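Side-chain contacts in adenosine kinase (Sinorhizobium meliloti, PDB 3UBO), which probably transfers a phosphate from ATP to adenosine, as a pfkB-family kinase, and is seen here with adenosine and ADP bound: residues I19-D24 against Q271-T276; E28-I33 against Y49-P54; F80-D85 against V137-E142; S117-T122 against R127-Y132. All blocks are in the same frame, centred on the assembly; numbering follows the deposited sequence.

Interaction 1: I19-D24 against Q271-T276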
loop_
_atom_site.group_PDB
_atom_site.type_symbol
_atom_site.label_atom_id
_atom_site.label_comp_id
_atom_site.label_asym_id
_atom_site.label_seq_id
_atom_site.Cartn_x
_atom_site.Cartn_y
_atom_site.Cartn_z
ATOM N N ILE A 19 -2.899 -6.930 -2.593
ATOM C CA ILE A 19 -2.956 -6.811 -4.009
ATOM C C ILE A 19 -1.580 -7.085 -4.656
ATOM O O ILE A 19 -0.549 -6.594 -4.135
ATOM C CB ILE A 19 -3.296 -5.344 -4.373
ATOM C CG1 ILE A 19 -4.581 -4.854 -3.695
ATOM C CG2 ILE A 19 -3.319 -5.147 -5.871
ATOM C CD1 ILE A 19 -4.545 -3.280 -3.382
ATOM N N ALA A 20 -1.578 -7.774 -5.808
ATOM C CA ALA A 20 -0.387 -7.921 -6.635
ATOM C C ALA A 20 -0.754 -8.288 -8.069
ATOM O O ALA A 20 -1.838 -8.754 -8.351
ATOM C CB ALA A 20 0.626 -8.994 -6.049
ATOM N N ARG A 21 0.175 -8.047 -8.970
ATOM C CA ARG A 21 0.016 -8.342 -10.369
ATOM C C ARG A 21 0.250 -9.813 -10.652
ATOM O O ARG A 21 1.013 -10.482 -9.952
ATOM C CB ARG A 21 1.074 -7.537 -11.047
ATOM C CG ARG A 21 0.592 -6.878 -12.259
ATOM C CD ARG A 21 0.744 -5.387 -12.171
ATOM N NE ARG A 21 -0.212 -4.794 -13.095
ATOM C CZ ARG A 21 -0.492 -3.513 -13.073
ATOM N NH1 ARG A 21 0.134 -2.707 -12.192
ATOM N NH2 ARG A 21 -1.394 -3.050 -13.935
ATOM N N CYS A 22 -0.413 -10.339 -11.656
ATOM C CA CYS A 22 -0.160 -11.692 -12.076
ATOM C C CYS A 22 -0.622 -11.768 -13.537
ATOM O O CYS A 22 -1.048 -10.755 -14.091
ATOM C CB CYS A 22 -0.919 -12.654 -11.199
ATOM S SG CYS A 22 -2.623 -12.750 -11.792
ATOM N N ASP A 23 -0.512 -12.923 -14.194
ATOM C CA ASP A 23 -0.773 -12.963 -15.652
ATOM C C ASP A 23 -2.025 -13.763 -15.887
ATOM O O ASP A 23 -2.649 -14.166 -14.928
ATOM C CB ASP A 23 0.410 -13.522 -16.484
ATOM C CG ASP A 23 1.028 -14.781 -15.883
ATOM O OD1 ASP A 23 0.471 -15.273 -14.879
ATOM O OD2 ASP A 23 2.074 -15.264 -16.368
ATOM N N ASP A 24 -2.429 -14.006 -17.134
ATOM C CA ASP A 24 -3.708 -14.749 -17.298
ATOM C C ASP A 24 -3.613 -16.183 -16.805
ATOM O O ASP A 24 -4.463 -16.615 -16.021
ATOM C CB ASP A 24 -4.260 -14.735 -18.733
ATOM C CG ASP A 24 -5.234 -13.551 -19.014
ATOM O OD1 ASP A 24 -5.674 -12.844 -18.062
ATOM O OD2 ASP A 24 -5.545 -13.334 -20.220
ATOM N N GLN A 271 -3.500 5.558 -18.416
ATOM C CA GLN A 271 -3.483 4.085 -18.474
ATOM C C GLN A 271 -4.583 3.532 -17.589
ATOM O O GLN A 271 -4.939 4.093 -16.525
ATOM C CB GLN A 271 -2.168 3.397 -17.970
ATOM C CG GLN A 271 -0.973 4.263 -17.528
ATOM C CD GLN A 271 0.367 3.517 -17.753
ATOM O OE1 GLN A 271 0.781 2.771 -16.880
ATOM N NE2 GLN A 271 1.031 3.705 -18.970
ATOM N N VAL A 272 -5.060 2.372 -17.996
ATOM C CA VAL A 272 -5.844 1.551 -17.111
ATOM C C VAL A 272 -4.907 0.724 -16.180
ATOM O O VAL A 272 -4.491 -0.367 -16.529
ATOM C CB VAL A 272 -6.819 0.714 -17.953
ATOM C CG1 VAL A 272 -7.740 -0.066 -17.067
ATOM C CG2 VAL A 272 -7.602 1.652 -18.846
ATOM N N VAL A 273 -4.551 1.270 -15.018
ATOM C CA VAL A 273 -3.619 0.623 -14.125
ATOM C C VAL A 273 -4.312 -0.497 -13.322
ATOM O O VAL A 273 -3.971 -1.692 -13.448
ATOM C CB VAL A 273 -2.957 1.615 -13.154
ATOM C CG1 VAL A 273 -2.025 0.839 -12.183
ATOM C CG2 VAL A 273 -2.256 2.762 -13.903
ATOM N N ASP A 274 -5.290 -0.118 -12.494
ATOM C CA ASP A 274 -6.014 -1.057 -11.650
ATOM C C ASP A 274 -7.458 -0.586 -11.583
ATOM O O ASP A 274 -7.764 0.424 -10.986
ATOM C CB ASP A 274 -5.353 -1.137 -10.262
ATOM C CG ASP A 274 -6.104 -2.046 -9.285
ATOM O OD1 ASP A 274 -6.868 -2.952 -9.713
ATOM O OD2 ASP A 274 -5.958 -1.817 -8.032
ATOM N N THR A 275 -8.324 -1.342 -12.223
ATOM C CA THR A 275 -9.766 -1.170 -12.133
ATOM C C THR A 275 -10.407 -1.294 -10.718
ATOM O O THR A 275 -11.454 -0.722 -10.430
ATOM C CB THR A 275 -10.405 -2.138 -13.113
ATOM O OG1 THR A 275 -10.609 -1.413 -14.284
ATOM C CG2 THR A 275 -11.711 -2.638 -12.684
ATOM N N THR A 276 -9.797 -2.049 -9.836
ATOM C CA THR A 276 -10.260 -2.130 -8.472
ATOM C C THR A 276 -10.708 -0.772 -7.927
ATOM O O THR A 276 -9.955 0.221 -7.993
ATOM C CB THR A 276 -9.132 -2.724 -7.591
ATOM O OG1 THR A 276 -8.967 -4.080 -7.981
ATOM C CG2 THR A 276 -9.437 -2.627 -6.118
#

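Interaction 2: E28-I33 against Y49-P54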
loop_
_atom_site.group_PDB
_atom_site.type_symbol
_atom_site.label_atom_id
_atom_site.label_comp_id
_atom_site.label_asym_id
_atom_site.label_seq_id
_atom_site.Cartn_x
_atom_site.Cartn_y
_atom_site.Cartn_z
ATOM N N GLU A 28 -6.195 -19.059 -14.391
ATOM C CA GLU A 28 -6.763 -20.354 -14.763
ATOM C C GLU A 28 -6.113 -21.428 -13.925
ATOM O O GLU A 28 -6.819 -22.295 -13.428
ATOM C CB GLU A 28 -6.617 -20.726 -16.254
ATOM C CG GLU A 28 -6.650 -19.533 -17.261
ATOM C CD GLU A 28 -6.038 -19.924 -18.629
ATOM O OE1 GLU A 28 -5.841 -21.172 -18.774
ATOM O OE2 GLU A 28 -5.755 -19.036 -19.527
ATOM N N GLU A 29 -4.787 -21.389 -13.757
ATOM C CA GLU A 29 -4.143 -22.412 -12.930
ATOM C C GLU A 29 -4.713 -22.534 -11.535
ATOM O O GLU A 29 -4.730 -23.650 -10.965
ATOM C CB GLU A 29 -2.637 -22.264 -12.866
ATOM C CG GLU A 29 -1.976 -22.755 -14.163
ATOM C CD GLU A 29 -0.551 -22.146 -14.436
ATOM O OE1 GLU A 29 0.249 -21.926 -13.426
ATOM O OE2 GLU A 29 -0.272 -21.906 -15.680
ATOM N N ASN A 30 -5.214 -21.412 -10.986
ATOM C CA ASN A 30 -5.812 -21.435 -9.650
ATOM C C ASN A 30 -7.324 -21.376 -9.642
ATOM O O ASN A 30 -7.948 -21.115 -8.598
ATOM C CB ASN A 30 -5.236 -20.319 -8.808
ATOM C CG ASN A 30 -3.760 -20.494 -8.570
ATOM O OD1 ASN A 30 -3.359 -21.197 -7.628
ATOM N ND2 ASN A 30 -2.928 -19.886 -9.434
ATOM N N GLY A 31 -7.944 -21.630 -10.782
ATOM C CA GLY A 31 -9.398 -21.665 -10.833
ATOM C C GLY A 31 -10.025 -20.407 -10.233
ATOM O O GLY A 31 -11.053 -20.492 -9.557
ATOM N N ILE A 32 -9.406 -19.247 -10.457
ATOM C CA ILE A 32 -9.971 -17.983 -10.034
ATOM C C ILE A 32 -10.763 -17.387 -11.193
ATOM O O ILE A 32 -10.317 -17.455 -12.351
ATOM C CB ILE A 32 -8.871 -16.996 -9.775
ATOM C CG1 ILE A 32 -7.846 -17.582 -8.822
ATOM C CG2 ILE A 32 -9.429 -15.635 -9.398
ATOM C CD1 ILE A 32 -6.927 -16.564 -8.149
ATOM N N ILE A 33 -11.928 -16.789 -10.907
ATOM C CA ILE A 33 -12.743 -16.184 -12.007
ATOM C C ILE A 33 -12.228 -14.793 -12.355
ATOM O O ILE A 33 -12.098 -13.938 -11.480
ATOM C CB ILE A 33 -14.281 -16.154 -11.668
ATOM C CG1 ILE A 33 -14.677 -17.503 -11.064
ATOM C CG2 ILE A 33 -15.172 -15.725 -12.909
ATOM C CD1 ILE A 33 -16.087 -17.544 -10.751
ATOM N N TYR A 49 -2.365 -16.837 -0.874
ATOM C CA TYR A 49 -1.347 -15.900 -0.464
ATOM C C TYR A 49 0.095 -16.403 -0.752
ATOM O O TYR A 49 0.968 -15.664 -1.244
ATOM C CB TYR A 49 -1.558 -15.546 1.003
ATOM C CG TYR A 49 -0.850 -14.317 1.434
ATOM C CD1 TYR A 49 -0.818 -13.195 0.621
ATOM C CD2 TYR A 49 -0.200 -14.256 2.628
ATOM C CE1 TYR A 49 -0.123 -12.072 0.989
ATOM C CE2 TYR A 49 0.458 -13.128 3.018
ATOM C CZ TYR A 49 0.492 -12.048 2.206
ATOM O OH TYR A 49 1.173 -10.917 2.564
ATOM N N SER A 50 0.308 -17.683 -0.494
ATOM C CA SER A 50 1.605 -18.312 -0.618
ATOM C C SER A 50 2.018 -18.328 -2.081
ATOM O O SER A 50 3.176 -17.979 -2.406
ATOM C CB SER A 50 1.536 -19.715 -0.056
ATOM O OG SER A 50 0.920 -20.571 -1.000
ATOM N N ARG A 51 1.082 -18.654 -2.975
ATOM C CA ARG A 51 1.337 -18.510 -4.427
ATOM C C ARG A 51 1.382 -17.110 -5.016
ATOM O O ARG A 51 1.552 -16.940 -6.222
ATOM C CB ARG A 51 0.361 -19.323 -5.215
ATOM C CG ARG A 51 0.192 -20.608 -4.548
ATOM C CD ARG A 51 -0.492 -21.546 -5.484
ATOM N NE ARG A 51 -0.666 -22.905 -4.934
ATOM C CZ ARG A 51 -1.386 -23.814 -5.578
ATOM N NH1 ARG A 51 -1.968 -23.463 -6.717
ATOM N NH2 ARG A 51 -1.563 -25.038 -5.091
HETATM N N MSE A 52 1.264 -16.092 -4.181
HETATM C CA MSE A 52 1.162 -14.733 -4.706
HETATM C C MSE A 52 2.509 -14.033 -4.646
HETATM O O MSE A 52 3.242 -14.246 -3.681
HETATM C CB MSE A 52 0.158 -13.974 -3.866
HETATM C CG MSE A 52 -0.237 -12.581 -4.417
HETATM SE SE MSE A 52 -1.682 -11.631 -3.297
HETATM C CE MSE A 52 -0.512 -10.690 -2.138
ATOM N N GLY A 53 2.834 -13.191 -5.631
ATOM C CA GLY A 53 4.028 -12.393 -5.509
ATOM C C GLY A 53 3.988 -11.428 -4.323
ATOM O O GLY A 53 3.020 -11.323 -3.623
ATOM N N PRO A 54 5.072 -10.680 -4.111
ATOM C CA PRO A 54 4.924 -9.600 -3.114
ATOM C C PRO A 54 3.726 -8.661 -3.353
ATOM O O PRO A 54 3.384 -8.328 -4.484
ATOM C CB PRO A 54 6.248 -8.849 -3.135
ATOM C CG PRO A 54 7.111 -9.572 -4.193
ATOM C CD PRO A 54 6.295 -10.594 -4.910
#

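Interaction 3: F80-D85 against V137-E142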
loop_
_atom_site.group_PDB
_atom_site.type_symbol
_atom_site.label_atom_id
_atom_site.label_comp_id
_atom_site.label_asym_id
_atom_site.label_seq_id
_atom_site.Cartn_x
_atom_site.Cartn_y
_atom_site.Cartn_z
ATOM N N PHE A 80 -20.453 1.662 8.648
ATOM C CA PHE A 80 -20.580 0.577 9.605
ATOM C C PHE A 80 -19.953 -0.665 8.975
ATOM O O PHE A 80 -20.373 -1.053 7.840
ATOM C CB PHE A 80 -22.059 0.206 9.914
ATOM C CG PHE A 80 -22.928 1.338 10.424
ATOM C CD1 PHE A 80 -22.379 2.438 11.104
ATOM C CD2 PHE A 80 -24.338 1.270 10.252
ATOM C CE1 PHE A 80 -23.233 3.429 11.638
ATOM C CE2 PHE A 80 -25.176 2.260 10.727
ATOM C CZ PHE A 80 -24.646 3.325 11.449
ATOM N N GLY A 81 -18.991 -1.279 9.657
ATOM C CA GLY A 81 -18.333 -2.467 9.147
ATOM C C GLY A 81 -17.962 -3.440 10.249
ATOM O O GLY A 81 -17.984 -3.092 11.429
ATOM N N LYS A 82 -17.619 -4.664 9.861
ATOM C CA LYS A 82 -17.242 -5.693 10.822
ATOM C C LYS A 82 -15.747 -5.988 10.759
ATOM O O LYS A 82 -15.239 -6.454 9.740
ATOM C CB LYS A 82 -18.041 -6.975 10.576
ATOM C CG LYS A 82 -18.805 -7.473 11.792
ATOM C CD LYS A 82 -18.256 -6.869 13.074
ATOM C CE LYS A 82 -19.377 -6.437 14.006
ATOM N NZ LYS A 82 -18.853 -5.800 15.246
ATOM N N VAL A 83 -15.049 -5.713 11.856
ATOM C CA VAL A 83 -13.612 -5.950 11.930
ATOM C C VAL A 83 -13.214 -6.498 13.296
ATOM O O VAL A 83 -13.911 -6.284 14.288
ATOM C CB VAL A 83 -12.812 -4.663 11.651
ATOM C CG1 VAL A 83 -13.066 -4.180 10.231
ATOM C CG2 VAL A 83 -13.175 -3.585 12.661
ATOM N N ALA A 84 -12.091 -7.207 13.340
ATOM C CA ALA A 84 -11.610 -7.778 14.561
ATOM C C ALA A 84 -10.684 -6.821 15.288
ATOM O O ALA A 84 -10.281 -5.800 14.777
ATOM C CB ALA A 84 -10.991 -9.102 14.327
ATOM N N ASP A 85 -10.440 -7.128 16.546
ATOM C CA ASP A 85 -9.636 -6.321 17.453
ATOM C C ASP A 85 -8.129 -6.476 17.104
ATOM O O ASP A 85 -7.244 -6.250 17.935
ATOM C CB ASP A 85 -9.915 -6.812 18.878
ATOM C CG ASP A 85 -9.163 -5.994 19.949
ATOM O OD1 ASP A 85 -8.573 -4.944 19.537
ATOM O OD2 ASP A 85 -9.190 -6.385 21.180
ATOM N N VAL A 137 -18.709 -11.774 9.169
ATOM C CA VAL A 137 -19.951 -12.573 9.284
ATOM C C VAL A 137 -20.761 -12.215 10.550
ATOM O O VAL A 137 -21.968 -12.368 10.595
ATOM C CB VAL A 137 -19.678 -14.078 9.266
ATOM C CG1 VAL A 137 -19.187 -14.529 7.899
ATOM C CG2 VAL A 137 -18.695 -14.420 10.395
ATOM N N GLU A 138 -20.032 -11.722 11.548
ATOM C CA GLU A 138 -20.518 -11.181 12.832
ATOM C C GLU A 138 -21.212 -9.836 12.692
ATOM O O GLU A 138 -21.519 -9.207 13.684
ATOM C CB GLU A 138 -19.341 -10.922 13.804
ATOM C CG GLU A 138 -18.459 -12.111 14.170
ATOM C CD GLU A 138 -19.190 -13.233 14.945
ATOM O OE1 GLU A 138 -20.361 -12.986 15.400
ATOM O OE2 GLU A 138 -18.586 -14.350 15.107
ATOM N N LEU A 139 -21.415 -9.341 11.480
ATOM C CA LEU A 139 -22.037 -8.039 11.400
ATOM C C LEU A 139 -23.514 -8.266 11.399
ATOM O O LEU A 139 -24.039 -9.098 10.609
ATOM C CB LEU A 139 -21.646 -7.287 10.128
ATOM C CG LEU A 139 -22.420 -5.971 9.896
ATOM C CD1 LEU A 139 -21.710 -4.730 10.519
ATOM C CD2 LEU A 139 -22.801 -5.810 8.430
ATOM N N GLY A 140 -24.175 -7.505 12.250
ATOM C CA GLY A 140 -25.611 -7.594 12.292
ATOM C C GLY A 140 -26.303 -6.385 12.905
ATOM O O GLY A 140 -25.664 -5.303 13.048
ATOM N N PRO A 141 -27.604 -6.561 13.269
ATOM C CA PRO A 141 -28.496 -5.498 13.720
ATOM C C PRO A 141 -27.925 -4.795 14.886
ATOM O O PRO A 141 -28.170 -3.622 15.004
ATOM C CB PRO A 141 -29.746 -6.239 14.084
ATOM C CG PRO A 141 -29.786 -7.342 13.120
ATOM C CD PRO A 141 -28.359 -7.800 13.033
ATOM N N GLU A 142 -27.103 -5.448 15.677
ATOM C CA GLU A 142 -26.618 -4.856 16.916
ATOM C C GLU A 142 -25.710 -3.698 16.605
ATOM O O GLU A 142 -25.396 -2.867 17.478
ATOM C CB GLU A 142 -25.845 -5.934 17.625
ATOM C CG GLU A 142 -26.531 -7.255 17.271
ATOM C CD GLU A 142 -25.571 -8.419 17.079
ATOM O OE1 GLU A 142 -24.857 -8.462 16.001
ATOM O OE2 GLU A 142 -25.571 -9.286 18.021
#

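Interaction 4: S117-T122 against R127-Y132. With ADN (adenosine), chain C.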
loop_
_atom_site.group_PDB
_atom_site.type_symbol
_atom_site.label_atom_id
_atom_site.label_comp_id
_atom_site.label_asym_id
_atom_site.label_seq_id
_atom_site.Cartn_x
_atom_site.Cartn_y
_atom_site.Cartn_z
ATOM N N SER A 117 -8.996 -9.635 1.283
ATOM C CA SER A 117 -9.237 -10.064 -0.073
ATOM C C SER A 117 -7.950 -10.080 -0.886
ATOM O O SER A 117 -7.153 -9.109 -0.865
ATOM C CB SER A 117 -10.316 -9.203 -0.706
ATOM O OG SER A 117 -10.607 -9.600 -2.019
HETATM N N MSE A 118 -7.739 -11.225 -1.542
HETATM C CA MSE A 118 -6.536 -11.481 -2.347
HETATM C C MSE A 118 -6.869 -10.973 -3.688
HETATM O O MSE A 118 -7.604 -11.636 -4.412
HETATM C CB MSE A 118 -6.277 -12.988 -2.549
HETATM C CG MSE A 118 -5.804 -13.869 -1.383
HETATM SE SE MSE A 118 -4.859 -13.057 0.156
HETATM C CE MSE A 118 -3.909 -11.779 -0.951
ATOM N N ILE A 119 -6.335 -9.804 -4.035
ATOM C CA ILE A 119 -6.680 -9.189 -5.310
ATOM C C ILE A 119 -5.557 -9.255 -6.343
ATOM O O ILE A 119 -4.523 -8.612 -6.183
ATOM C CB ILE A 119 -7.175 -7.721 -5.129
ATOM C CG1 ILE A 119 -8.408 -7.663 -4.198
ATOM C CG2 ILE A 119 -7.426 -7.057 -6.490
ATOM C CD1 ILE A 119 -9.015 -6.267 -3.944
ATOM N N PHE A 120 -5.814 -10.013 -7.403
ATOM C CA PHE A 120 -4.905 -10.181 -8.510
ATOM C C PHE A 120 -5.237 -9.318 -9.729
ATOM O O PHE A 120 -6.237 -9.559 -10.403
ATOM C CB PHE A 120 -4.837 -11.657 -8.931
ATOM C CG PHE A 120 -4.350 -12.581 -7.823
ATOM C CD1 PHE A 120 -2.989 -12.608 -7.466
ATOM C CD2 PHE A 120 -5.248 -13.425 -7.153
ATOM C CE1 PHE A 120 -2.536 -13.456 -6.431
ATOM C CE2 PHE A 120 -4.843 -14.269 -6.126
ATOM C CZ PHE A 120 -3.483 -14.280 -5.718
ATOM N N VAL A 121 -4.369 -8.352 -10.040
ATOM C CA VAL A 121 -4.566 -7.458 -11.157
ATOM C C VAL A 121 -3.863 -7.965 -12.430
ATOM O O VAL A 121 -2.676 -8.207 -12.430
ATOM C CB VAL A 121 -4.085 -6.034 -10.801
ATOM C CG1 VAL A 121 -4.595 -5.020 -11.827
ATOM C CG2 VAL A 121 -4.567 -5.625 -9.438
ATOM N N THR A 122 -4.583 -8.118 -13.529
ATOM C CA THR A 122 -3.918 -8.486 -14.765
ATOM C C THR A 122 -3.418 -7.316 -15.589
ATOM O O THR A 122 -3.542 -6.162 -15.183
ATOM C CB THR A 122 -4.751 -9.474 -15.586
ATOM O OG1 THR A 122 -6.141 -9.106 -15.561
ATOM C CG2 THR A 122 -4.569 -10.858 -14.978
ATOM N N ARG A 127 -9.347 -6.947 -12.480
ATOM C CA ARG A 127 -8.977 -7.324 -11.165
ATOM C C ARG A 127 -9.814 -8.535 -10.806
ATOM O O ARG A 127 -10.989 -8.587 -11.123
ATOM C CB ARG A 127 -9.150 -6.133 -10.206
ATOM C CG ARG A 127 -10.522 -5.486 -10.197
ATOM C CD ARG A 127 -11.413 -6.210 -9.205
ATOM N NE ARG A 127 -12.757 -5.626 -9.004
ATOM C CZ ARG A 127 -13.905 -6.154 -9.434
ATOM N NH1 ARG A 127 -13.921 -7.302 -10.123
ATOM N NH2 ARG A 127 -15.033 -5.504 -9.177
ATOM N N SER A 128 -9.194 -9.533 -10.172
ATOM C CA SER A 128 -9.889 -10.780 -9.787
ATOM C C SER A 128 -9.760 -11.006 -8.275
ATOM O O SER A 128 -8.644 -11.047 -7.726
ATOM C CB SER A 128 -9.396 -11.985 -10.605
ATOM O OG SER A 128 -9.583 -11.739 -11.978
HETATM N N MSE A 129 -10.895 -11.075 -7.581
HETATM C CA MSE A 129 -10.815 -10.988 -6.152
HETATM C C MSE A 129 -11.165 -12.327 -5.444
HETATM O O MSE A 129 -11.902 -13.147 -5.964
HETATM C CB MSE A 129 -11.646 -9.826 -5.652
HETATM C CG MSE A 129 -11.174 -8.432 -6.065
HETATM SE SE MSE A 129 -12.511 -6.967 -5.613
HETATM C CE MSE A 129 -13.989 -7.933 -6.583
ATOM N N ASN A 130 -10.606 -12.539 -4.265
ATOM C CA ASN A 130 -10.733 -13.797 -3.622
ATOM C C ASN A 130 -10.742 -13.400 -2.178
ATOM O O ASN A 130 -9.713 -13.019 -1.589
ATOM C CB ASN A 130 -9.516 -14.669 -3.938
ATOM C CG ASN A 130 -9.443 -15.110 -5.394
ATOM O OD1 ASN A 130 -10.127 -16.067 -5.802
ATOM N ND2 ASN A 130 -8.561 -14.451 -6.173
ATOM N N THR A 131 -11.940 -13.477 -1.610
ATOM C CA THR A 131 -12.250 -12.776 -0.354
ATOM C C THR A 131 -12.634 -13.749 0.672
ATOM O O THR A 131 -13.457 -14.616 0.412
ATOM C CB THR A 131 -13.401 -11.738 -0.542
ATOM O OG1 THR A 131 -12.967 -10.760 -1.502
ATOM C CG2 THR A 131 -13.670 -11.029 0.729
ATOM N N TYR A 132 -11.991 -13.619 1.818
ATOM C CA TYR A 132 -12.302 -14.427 2.966
ATOM C C TYR A 132 -13.002 -13.464 3.945
ATOM O O TYR A 132 -12.425 -12.447 4.345
ATOM C CB TYR A 132 -11.027 -15.109 3.564
ATOM C CG TYR A 132 -11.166 -15.489 5.043
ATOM C CD1 TYR A 132 -12.079 -16.474 5.455
ATOM C CD2 TYR A 132 -10.437 -14.827 6.038
ATOM C CE1 TYR A 132 -12.236 -16.809 6.796
ATOM C CE2 TYR A 132 -10.578 -15.162 7.353
ATOM C CZ TYR A 132 -11.484 -16.164 7.748
ATOM O OH TYR A 132 -11.651 -16.498 9.105
HETATM O "O5'" ADN C . -14.934 -3.260 -6.027
HETATM C "C5'" ADN C . -13.736 -2.762 -5.323
HETATM C "C4'" ADN C . -13.544 -3.350 -3.883
HETATM O "O4'" ADN C . -14.263 -4.570 -3.666
HETATM C "C3'" ADN C . -12.148 -3.605 -3.108
HETATM O "O3'" ADN C . -11.341 -2.596 -2.550
HETATM C "C2'" ADN C . -12.530 -4.727 -2.086
HETATM O "O2'" ADN C . -12.154 -4.488 -0.713
HETATM C "C1'" ADN C . -13.976 -4.874 -2.347
HETATM N N9 ADN C . -14.436 -6.275 -2.106
HETATM C C8 ADN C . -13.993 -7.525 -2.627
HETATM N N7 ADN C . -14.860 -8.562 -2.192
HETATM C C5 ADN C . -15.848 -7.940 -1.407
HETATM C C6 ADN C . -16.962 -8.453 -0.686
HETATM N N6 ADN C . -17.295 -9.852 -0.696
HETATM N N1 ADN C . -17.790 -7.516 0.033
HETATM C C2 ADN C . -17.485 -6.116 0.018
HETATM N N3 ADN C . -16.387 -5.564 -0.687
HETATM C C4 ADN C . -15.581 -6.507 -1.368
#

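Interaction 1: I19-D24 against Q271-T276
Arg-21 reaches from the end of strand 16-21 to the backbone of Val-273. Its NH2 lies 3.0 Å from Val-273 O, and the carbonyl stands oblique to the guanidinium plane. The side chain bends at its second torsion (chi2 121°), and the rest runs out to the loop from there. Side-chain contact is slight. Arg-21 NH1 comes to 4.2 Å from Val-273 CG1, and the two side chains cross at about a right angle.

Opposite charges also lie near, without touching: Arg-21 NH2 is 6.9 Å from Asp-274 OD1. The D-T-T-G-A-G-D signature of the pfkB family begins within segment 271-276, at Asp-274. Strand 16-21 belongs to the five-stranded sheet, so the contact joins that sheet to the loop before helix 278-290. Val-272 touches the bound ADP, and Thr-276 touches adenosine.

Two clear hydrogen bonds are local to the loop. Asp-274 OD1 takes two donors from Thr-276. OG1 of Thr-276 meets OD1 of Asp-274 at 2.9 Å on the syn side, close to the carboxylate plane. Thr-276 N approaches Asp-274 OD1 at 3.1 Å from above that plane, 66° out of it, which forms an Asx turn. The other oxygen, Asp-274 OD2, accepts from Gly-315 N. Two bonds on one oxygen and one on the other fix the rotation of this carboxylate.

Interaction 2: E28-I33 against Y49-P54
The guanidinium of Arg-51 receives OD1 of Asn-30 at its edge, near its plane. The Asn-30 amide is turned 58° from it, so the two flat groups do not stack. Elsewhere in 49-54, on the side toward the second subunit, the Tyr-49 ring has CE of selenomethionine Met-52 at its edge, in plane. That ring also stacks with His-94 of the second subunit.

One bond carries the contact. Arg-51 NH1 donates to Asn-30 OD1 over 2.8 Å, but the angle at hydrogen is 127° and the bond is weak. Arg-51 is extended from CG to NE, and its CD is 3.6 Å from Asn-30 OD1. The other end of the amide is held within its own helix end, where Asn-30 ND2 donates to Phe-26 O. This helix, 24-29, finishes in a Schellman motif with Gly-31 at positive phi. Arg-51 follows helix 42-50. The contact therefore links the C-terminal ends of two helices that lie against the five-stranded sheet.

It is a surface contact, and Asn-30 also touches a crystal neighbour. The acceptor is a neutral amide, so Asn-30 probably offers Arg-51 only a dipole, not a countercharge. With a single bent bond, the hold on the guanidinium is probably modest.

Interaction 3: F80-D85 against V137-E142
Lys-82 lays its stem against Leu-139 and the 138-139 peptide, and no hydrogen bond joins the two segments. Its carbons meet Leu-139 CB and also the peptide atoms Leu-139 N and Glu-138 O. Lys-82 CG is 3.3 Å from Leu-139 CB, and the two side chains cross at a slant. Further out, Lys-82 CE comes to 3.5 Å from Glu-138 O. Bends at the second and third torsions (chi2 -19°, chi3 137°) fold the stem along the backbone of 138-139. Beyond it, Lys-82 NZ forms a long, weak ion pair with Asp-143 OD1.

The segments are two loops. One follows strand 77-80 of the parallel seven-stranded sheet, and the other comes after strand 127-132 and leads to helix 146-150. An alanine in place of Lys-82 would probably open a gap beside Leu-139 and leave Asp-143 without this partner. Leu-139 has its CG opposite the backbone N (chi1 172°). From there CD1 reaches the Gly-81 backbone, 4.0 Å from Gly-81 C.

Interaction 4: S117-T122 against R127-Y132
Ser-117 OG and Thr-131 OG1 share a hydrogen bond of 2.7 Å, and either may donate. Ser-117 holds OG anti to the backbone N (chi1 -179°), which helps bring it to Thr-131. Both hydroxyls stand on the adenosine face of an antiparallel hairpin, where Thr-131 OG1 also lies 3.0 Å from N7 of adenosine. Across the strands, Met-118 N donates to Asn-130 O at 2.7 Å and nearly straight (171°). Phe-120 and Ser-128 exchange two bonds: Phe-120 N to Ser-128 O, and Ser-128 N to Phe-120 O, each 3.0 Å. Asn-130 ND2 gives a weak bond to Met-118 O. Asn-130 ND2 also lies in plane at the edge of the Phe-120 ring, 3.6 Å from Phe-120 CD2. Outside the hairpin, Ser-128 OG accepts from Gly-35 N, and Met-129 O from Asn-38 ND2.

Arg-127, Met-129 and Thr-131 line the adenosine pocket. Ile-119 and selenomethionine Met-129 lie side by side. Met-129 SE is 3.4 Å from C8 of adenosine, and its CE covers one face of the Arg-127 guanidinium. An alanine at Ile-119 would remove CG1, CG2 and CD1, which is likely to leave Met-129 freer to shift beneath the nucleoside.

Strand 116-121 is flanked by 127-132 and 16-21, and strand 37-39 borders 127-132. Helices 24-29 and 42-50 pack on the face that carries Met-118, Phe-120 and Asn-130.

Overall arrangement
From the N terminus, interaction 1 opens first, at strand 16-21. It closes only at 271-276, so the other three contacts nest inside its long loop. Interaction 2 closes a short loop, from helix 24-29 to the end of helix 42-50. Interaction 3 then opens after strand 77-80, and interaction 4, the hairpin, nests within it. No loops cross. Interactions 1, 2 and 4 touch around the five-stranded sheet: strands 16-21 and 116-121 are neighbours, and Met-52 packs on Met-118 and Phe-120. Interaction 3 stands apart, about 7 Å from interaction 4 at the nearest atoms, beside the parallel sheet. Interaction 1 ties the five-stranded sheet to the nucleotide-site loop.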